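Local coordinates for protein chorismate mutase (Clostridium thermocellum, PDB 1XHO) that probably catalyses the rearrangement of chorismate to prephenate, as expected for a type I (AroH-like) chorismate mutase that assembles as a trimer, at residues A38-D43 / Y136-K141; E52-L57 / A91-W96; K80-A85 / L113-R118. One frame throughout, in Å; residues are numbered along the deposited sequence.

Interaction 1 of 3, residues A38-D43 / Y136-K141; sequences ATTVSD and YLNGAK
The flat carboxamide of N138 meets T40 through ND2, with T40 O close to the amide plane. N138 ND2 gives a hydrogen bond to T40 O at 2.8 Å, with an N-H...O angle of 157°. ND2 in turn lies in the plane of the T40 carbonyl. E52 OE1 takes a second bond from the same nitrogen. The two bonds, to T40 O and E52 OE1, help set how the amide is turned. T39 OG1 lies alongside, 3.0 Å from N138 ND2, but the angle is too poor for a bond. The other flat group is the Y136 ring. A38 CB approaches it obliquely, 4.0 Å from Y136 CD1.

T40 also works from its side chain. OG1 stands between the backbone N and the carbonyl carbon (chi1 59°), which turns it to the turn backbone. There it accepts G139 N at 2.7 Å. CG2 points to the start of the 3-10 segment, 3.5 Å from A140 N.

The methyl of A140 packs down on the end of the strand. A140 CB is 3.5 Å from A38 CB, tighter than usual van der Waals contact. It also lies against the A38-T39 peptide bond.

The backbones pair once: L137 N bonds to A38 O at 2.8 Å and is nearly straight. One residue on, T39 CA makes a C-H...O contact with L137 O. A38 and Y136 form a parallel bridge. In this AroH-like fold, the short last strand, outermost in the mixed sheet within this chain, gives way to a 3-10 turn that folds back over its neighbour.

Interaction 2 of 3, residues E52-L57 / A91-W96; sequences ETQKLL and ARNMGW
L57 is the main bump of this contact, and A91, M94 and W96 form the hollow that receives it. L57 CB sits in the angle between two adjacent walls. One is the selenium of M94, a selenomethionine, with SE 3.8 Å from L57 CB. The other is the indole, with W96 CZ3 3.9 Å from L57 CB. L57 CD1 reaches deeper and rests on the helix backbone, 3.7 Å from A91 N. It also touches the A91 methyl.

The hollow has its own internal packing. M94 CG lies over the centre of the W96 ring, 4.1 Å above its plane. M94 CG stands between the backbone N and the carbonyl carbon (chi1 64°), and the chain extends from there to bring SE to L57. Q54 CG meets the selenium roughly at right angles to L57, at 4.0 Å (Q54 CG to M94 SE).

Q54 and N93 meet at the more exposed side of the contact. Their side chains cross at about a right angle, with amide planes 71° apart. N93 ND2 gives a weak hydrogen bond to Q54 OE1 at 3.3 Å. Q54 gets there with an extended chain.

The short helix ends beside this hollow. G95, with positive phi, is the C-prime residue of a Schellman motif: W96 N bonds to A91 O, and G95 N to R92 O. This turn brings W96 back beside A91.

Helix 89-93 thus packs against helix 46-63. L57 also reaches V119 and M121 of strand 116-124. W96 lies on I71 and I74 of strand 71-78, and on A61 of the longer helix.

Interaction 3 of 3, residues K80-A85 / L113-R118; sequences KDLDAA and LEKCIR
E114 and K115 meet D81 where a loop of the AroH-like fold leads into strand 116-124 of the mixed sheet. The facing segment, 80-85, is the loop that leaves the neighbouring strand 71-78.

E114 comes first and offers its aliphatic part. E114 CB lies 3.0 Å from D81 OD2, a very close approach. The two side chains cross at about a right angle. D81 OD2 and E114 OE2 are 4.6 Å apart, close for like charges, which may be mildly unfavourable.

K115 follows and does most of the work. Its phi and psi are both positive, so the backbone turns here before the strand starts. K115 N is directed at the D81 carboxylate and is shared between both oxygens. It bonds to D81 OD1 at 3.2 Å, on the syn side but 33° out of the carboxylate plane. The bond to D81 OD2 is weak. T79 OG1 is a further partner of D81 OD1 and helps hold the group in place. The first torsion of D81 (chi1 45°) swings the carboxylate round to this backbone N-H. The K115 side chain curls back over the loop. K115 CD packs on L82 CD2 at 3.7 Å, and NZ ends 3.7 Å from D81 CB. Its charge lies near D81, beyond salt-bridge distance.

C116 begins the strand. Its backbone N is 4.0 Å from L82 CD1. Further along the strand, R118 packs on M102 of the third subunit. In AroH-type mutases the active sites lie between subunits, and this interface is probably of that kind.

L82 fills the corner between the loop and the first strand residues. The methyl that reaches C116 also meets I117, with L82 CD1 and I117 CG1 3.8 Å apart.

From the N terminus, strand 32-40 brings residues 38-43, which are met again only by the C-terminal 136-141. Interaction 1 closes this widest loop when 136-141 returns. Helix 46-63 follows and supplies 52-57. Strand 71-78 leads to 80-85, and helix 89-93 then closes interaction 2. Interaction 3 closes at 113-118. Both inner contacts nest inside interaction 1, and they cross each other, because their segments alternate. Interactions 1 and 3 share the sheet: T39 O pairs with I117 N, and V41 N with K115 O. N138 reaches E52 between interactions 1 and 2. T53 packs on I117 between interactions 2 and 3, joining helix layer to sheet.

Interaction 1 of 3, residues A38-D43 / Y136-K141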
# COMPACT_ATOMS: atom_id res chain seq x y z
N ALA C 38 14.82 -1.93 -1.50
CA ALA C 38 14.92 -1.13 -2.71
C ALA C 38 16.10 -1.60 -3.53
O ALA C 38 17.09 -2.09 -2.99
CB ALA C 38 15.05 0.36 -2.40
N THR C 39 15.95 -1.49 -4.85
CA THR C 39 16.98 -1.88 -5.79
C THR C 39 16.81 -1.07 -7.08
O THR C 39 15.78 -0.45 -7.31
CB THR C 39 16.97 -3.42 -6.06
OG1 THR C 39 18.18 -3.83 -6.72
CG2 THR C 39 15.73 -3.86 -6.88
N THR C 40 17.84 -1.09 -7.92
CA THR C 40 17.78 -0.44 -9.22
C THR C 40 18.10 -1.44 -10.32
O THR C 40 18.71 -2.48 -10.07
CB THR C 40 18.74 0.78 -9.30
OG1 THR C 40 20.09 0.37 -9.04
CG2 THR C 40 18.32 1.85 -8.30
N VAL C 41 17.64 -1.13 -11.53
CA VAL C 41 17.92 -1.94 -12.73
C VAL C 41 18.66 -1.10 -13.77
O VAL C 41 18.65 0.13 -13.72
CB VAL C 41 16.64 -2.55 -13.36
CG1 VAL C 41 16.06 -3.63 -12.46
CG2 VAL C 41 15.59 -1.47 -13.66
N SER C 42 19.33 -1.79 -14.69
CA SER C 42 20.07 -1.14 -15.77
C SER C 42 19.13 -0.72 -16.91
O SER C 42 19.35 0.30 -17.55
CB SER C 42 21.17 -2.07 -16.31
OG SER C 42 20.65 -3.35 -16.62
N ASP C 43 18.10 -1.51 -17.16
CA ASP C 43 17.16 -1.20 -18.22
C ASP C 43 15.71 -1.50 -17.88
O ASP C 43 15.40 -2.39 -17.09
N TYR C 136 18.92 -2.50 0.93
CA TYR C 136 19.10 -1.52 -0.14
C TYR C 136 20.18 -2.04 -1.07
O TYR C 136 21.32 -2.21 -0.65
CB TYR C 136 19.44 -0.15 0.46
CG TYR C 136 18.29 0.39 1.28
CD1 TYR C 136 17.36 1.26 0.71
CD2 TYR C 136 18.09 -0.03 2.60
CE1 TYR C 136 16.28 1.73 1.44
CE2 TYR C 136 17.01 0.43 3.34
CZ TYR C 136 16.10 1.31 2.76
OH TYR C 136 15.02 1.78 3.47
N LEU C 137 19.81 -2.33 -2.32
CA LEU C 137 20.76 -2.91 -3.29
C LEU C 137 20.97 -2.03 -4.51
O LEU C 137 20.14 -1.19 -4.84
CB LEU C 137 20.31 -4.29 -3.74
CG LEU C 137 20.14 -5.36 -2.66
CD1 LEU C 137 19.54 -6.60 -3.27
CD2 LEU C 137 21.47 -5.67 -1.97
N ASN C 138 22.10 -2.27 -5.20
CA ASN C 138 22.47 -1.54 -6.40
C ASN C 138 22.40 -0.04 -6.13
O ASN C 138 22.78 0.41 -5.06
CB ASN C 138 21.58 -1.94 -7.59
CG ASN C 138 21.58 -3.42 -7.86
OD1 ASN C 138 22.50 -4.13 -7.45
ND2 ASN C 138 20.56 -3.90 -8.57
N GLY C 139 21.91 0.74 -7.09
CA GLY C 139 21.80 2.19 -6.92
C GLY C 139 20.93 2.64 -5.77
O GLY C 139 21.04 3.79 -5.33
N ALA C 140 20.07 1.76 -5.27
CA ALA C 140 19.18 2.09 -4.14
C ALA C 140 19.90 2.25 -2.80
O ALA C 140 19.32 2.76 -1.84
CB ALA C 140 18.05 1.08 -4.02
N LYS C 141 21.17 1.82 -2.74
CA LYS C 141 21.99 2.04 -1.54
C LYS C 141 22.06 3.51 -1.13
O LYS C 141 22.16 3.83 0.06
CB LYS C 141 23.40 1.45 -1.71
CG LYS C 141 23.43 -0.06 -1.52
CD LYS C 141 24.75 -0.70 -1.95
CE LYS C 141 25.94 -0.15 -1.17
NZ LYS C 141 27.16 -0.90 -1.51

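Interaction 2 of 3, residues E52-L57 / A91-W96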
# COMPACT_ATOMS: atom_id res chain seq x y z
N GLU C 52 16.17 -8.59 -10.84
CA GLU C 52 16.62 -7.71 -9.75
C GLU C 52 15.64 -7.68 -8.59
O GLU C 52 16.05 -7.52 -7.44
CB GLU C 52 16.91 -6.30 -10.26
CG GLU C 52 18.15 -6.23 -11.17
CD GLU C 52 19.35 -6.93 -10.57
OE1 GLU C 52 19.65 -6.70 -9.38
OE2 GLU C 52 19.98 -7.74 -11.28
N THR C 53 14.35 -7.85 -8.89
CA THR C 53 13.35 -7.96 -7.84
C THR C 53 13.54 -9.26 -7.08
O THR C 53 13.40 -9.28 -5.86
CB THR C 53 11.89 -7.83 -8.38
OG1 THR C 53 11.73 -6.57 -9.03
CG2 THR C 53 10.87 -7.94 -7.23
N GLN C 54 13.86 -10.34 -7.80
CA GLN C 54 14.05 -11.67 -7.21
C GLN C 54 15.25 -11.70 -6.25
O GLN C 54 15.17 -12.24 -5.14
CB GLN C 54 14.25 -12.69 -8.33
CG GLN C 54 13.95 -14.15 -7.95
CD GLN C 54 13.79 -15.06 -9.17
OE1 GLN C 54 13.45 -14.60 -10.28
NE2 GLN C 54 14.00 -16.36 -8.97
N LYS C 55 16.35 -11.09 -6.67
CA LYS C 55 17.54 -10.99 -5.82
C LYS C 55 17.24 -10.19 -4.55
O LYS C 55 17.69 -10.54 -3.46
CB LYS C 55 18.71 -10.35 -6.60
N LEU C 56 16.46 -9.12 -4.70
CA LEU C 56 16.06 -8.28 -3.58
C LEU C 56 15.20 -9.06 -2.58
O LEU C 56 15.45 -9.01 -1.38
CB LEU C 56 15.33 -7.02 -4.08
CG LEU C 56 14.75 -6.06 -3.04
CD1 LEU C 56 15.80 -5.62 -2.01
CD2 LEU C 56 14.10 -4.85 -3.73
N LEU C 57 14.18 -9.77 -3.07
CA LEU C 57 13.33 -10.60 -2.21
C LEU C 57 14.12 -11.71 -1.50
O LEU C 57 13.87 -11.98 -0.33
CB LEU C 57 12.20 -11.24 -3.02
CG LEU C 57 11.19 -10.30 -3.67
CD1 LEU C 57 10.25 -11.07 -4.64
CD2 LEU C 57 10.40 -9.54 -2.59
N ALA C 91 8.33 -13.01 -7.17
CA ALA C 91 7.86 -13.81 -6.03
C ALA C 91 7.25 -15.14 -6.50
O ALA C 91 7.43 -16.17 -5.86
CB ALA C 91 6.85 -13.03 -5.20
N ARG C 92 6.54 -15.09 -7.62
CA ARG C 92 5.96 -16.29 -8.21
C ARG C 92 7.04 -17.26 -8.73
O ARG C 92 6.93 -18.46 -8.53
CB ARG C 92 4.99 -15.92 -9.34
CG ARG C 92 3.98 -17.01 -9.61
CD ARG C 92 3.30 -16.86 -10.97
NE ARG C 92 2.58 -18.09 -11.31
CZ ARG C 92 3.15 -19.20 -11.78
NH1 ARG C 92 4.46 -19.27 -11.98
NH2 ARG C 92 2.39 -20.26 -12.06
N ASN C 93 8.08 -16.73 -9.39
CA ASN C 93 9.23 -17.54 -9.85
C ASN C 93 9.86 -18.36 -8.73
O ASN C 93 10.12 -19.56 -8.88
CB ASN C 93 10.34 -16.65 -10.43
CG ASN C 93 9.98 -16.04 -11.76
OD1 ASN C 93 8.87 -16.20 -12.26
ND2 ASN C 93 10.93 -15.32 -12.35
N MSE C 94 10.08 -17.71 -7.59
CA MSE C 94 10.73 -18.35 -6.45
C MSE C 94 9.76 -19.11 -5.53
O MSE C 94 10.09 -19.43 -4.38
CB MSE C 94 11.54 -17.31 -5.66
CG MSE C 94 10.72 -16.20 -5.01
SE MSE C 94 11.85 -14.64 -4.64
CE MSE C 94 13.10 -15.53 -3.38
N GLY C 95 8.57 -19.41 -6.04
CA GLY C 95 7.63 -20.28 -5.37
C GLY C 95 6.75 -19.64 -4.33
O GLY C 95 6.10 -20.36 -3.56
N TRP C 96 6.69 -18.31 -4.29
CA TRP C 96 5.79 -17.63 -3.35
C TRP C 96 4.44 -17.42 -4.04
O TRP C 96 4.07 -16.31 -4.44
CB TRP C 96 6.38 -16.31 -2.82
CG TRP C 96 7.69 -16.46 -2.06
CD1 TRP C 96 8.28 -17.62 -1.65
CD2 TRP C 96 8.54 -15.40 -1.60
NE1 TRP C 96 9.45 -17.35 -0.98
CE2 TRP C 96 9.63 -16.00 -0.93
CE3 TRP C 96 8.49 -14.00 -1.69
CZ2 TRP C 96 10.66 -15.25 -0.36
CZ3 TRP C 96 9.51 -13.26 -1.11
CH2 TRP C 96 10.58 -13.88 -0.46

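Interaction 3 of 3, residues K80-A85 / L113-R118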
# COMPACT_ATOMS: atom_id res chain seq x y z
N LYS C 80 8.29 5.65 -12.57
CA LYS C 80 7.60 5.87 -13.86
C LYS C 80 8.34 5.31 -15.10
O LYS C 80 7.71 4.83 -16.06
CB LYS C 80 7.36 7.37 -14.03
CG LYS C 80 6.53 7.76 -15.23
CD LYS C 80 5.84 9.10 -15.01
CE LYS C 80 6.84 10.23 -14.75
NZ LYS C 80 6.17 11.57 -14.84
N ASP C 81 9.67 5.37 -15.06
CA ASP C 81 10.52 4.87 -16.15
C ASP C 81 10.56 3.34 -16.30
O ASP C 81 11.15 2.86 -17.23
CB ASP C 81 11.95 5.41 -16.01
CG ASP C 81 12.49 5.32 -14.59
OD1 ASP C 81 12.11 4.38 -13.85
OD2 ASP C 81 13.27 6.19 -14.20
N LEU C 82 9.96 2.60 -15.37
CA LEU C 82 9.83 1.14 -15.51
C LEU C 82 8.36 0.74 -15.75
O LEU C 82 7.49 1.03 -14.93
CB LEU C 82 10.33 0.43 -14.25
CG LEU C 82 11.78 0.67 -13.82
CD1 LEU C 82 12.09 -0.16 -12.56
CD2 LEU C 82 12.76 0.36 -14.96
N ASP C 83 8.11 0.07 -16.88
CA ASP C 83 6.77 -0.46 -17.21
C ASP C 83 6.79 -1.84 -17.90
O ASP C 83 5.75 -2.35 -18.28
CB ASP C 83 5.98 0.54 -18.09
CG ASP C 83 6.57 0.69 -19.52
OD1 ASP C 83 7.56 0.02 -19.87
OD2 ASP C 83 6.02 1.50 -20.31
N ALA C 84 7.98 -2.44 -18.04
CA ALA C 84 8.13 -3.64 -18.87
C ALA C 84 7.55 -4.90 -18.23
O ALA C 84 7.20 -5.84 -18.94
CB ALA C 84 9.60 -3.86 -19.23
N ALA C 85 7.45 -4.94 -16.90
CA ALA C 85 6.79 -6.06 -16.23
C ALA C 85 6.40 -5.77 -14.77
O ALA C 85 6.85 -4.78 -14.18
CB ALA C 85 7.66 -7.31 -16.29
N LEU C 113 15.34 9.08 -7.53
CA LEU C 113 16.06 7.92 -8.05
C LEU C 113 15.24 7.21 -9.14
O LEU C 113 14.09 6.81 -8.93
CB LEU C 113 16.41 6.93 -6.93
CG LEU C 113 17.34 5.75 -7.30
CD1 LEU C 113 18.67 6.23 -7.83
CD2 LEU C 113 17.56 4.82 -6.09
N GLU C 114 15.86 7.05 -10.30
CA GLU C 114 15.22 6.42 -11.43
C GLU C 114 15.56 4.94 -11.44
O GLU C 114 16.43 4.50 -10.68
CB GLU C 114 15.70 7.10 -12.71
CG GLU C 114 15.23 8.55 -12.82
CD GLU C 114 16.01 9.36 -13.85
OE1 GLU C 114 17.24 9.15 -13.99
OE2 GLU C 114 15.38 10.23 -14.51
N LYS C 115 14.84 4.18 -12.27
CA LYS C 115 15.03 2.73 -12.44
C LYS C 115 14.94 1.93 -11.13
O LYS C 115 15.60 0.90 -10.98
CB LYS C 115 16.37 2.44 -13.13
CG LYS C 115 16.58 3.13 -14.46
CD LYS C 115 15.60 2.66 -15.55
CE LYS C 115 15.93 3.34 -16.93
NZ LYS C 115 14.71 3.70 -17.74
N CYS C 116 14.08 2.39 -10.22
CA CYS C 116 14.06 1.90 -8.85
C CYS C 116 12.82 1.06 -8.52
O CYS C 116 11.69 1.51 -8.67
CB CYS C 116 14.18 3.09 -7.85
SG CYS C 116 14.15 2.65 -6.08
N ILE C 117 13.08 -0.16 -8.05
CA ILE C 117 12.04 -1.04 -7.52
C ILE C 117 12.09 -1.04 -5.99
O ILE C 117 13.14 -1.33 -5.39
CB ILE C 117 12.24 -2.49 -8.04
CG1 ILE C 117 12.25 -2.49 -9.57
CG2 ILE C 117 11.16 -3.41 -7.49
CD1 ILE C 117 12.91 -3.68 -10.18
N ARG C 118 10.96 -0.70 -5.36
CA ARG C 118 10.81 -0.78 -3.90
C ARG C 118 9.85 -1.88 -3.48
O ARG C 118 8.92 -2.23 -4.21
CB ARG C 118 10.39 0.56 -3.30
CG ARG C 118 11.40 1.69 -3.56
CD ARG C 118 10.91 2.98 -2.92
NE ARG C 118 11.87 4.09 -2.93
CZ ARG C 118 12.11 4.91 -3.96
NH1 ARG C 118 11.54 4.75 -5.12
NH2 ARG C 118 12.97 5.89 -3.81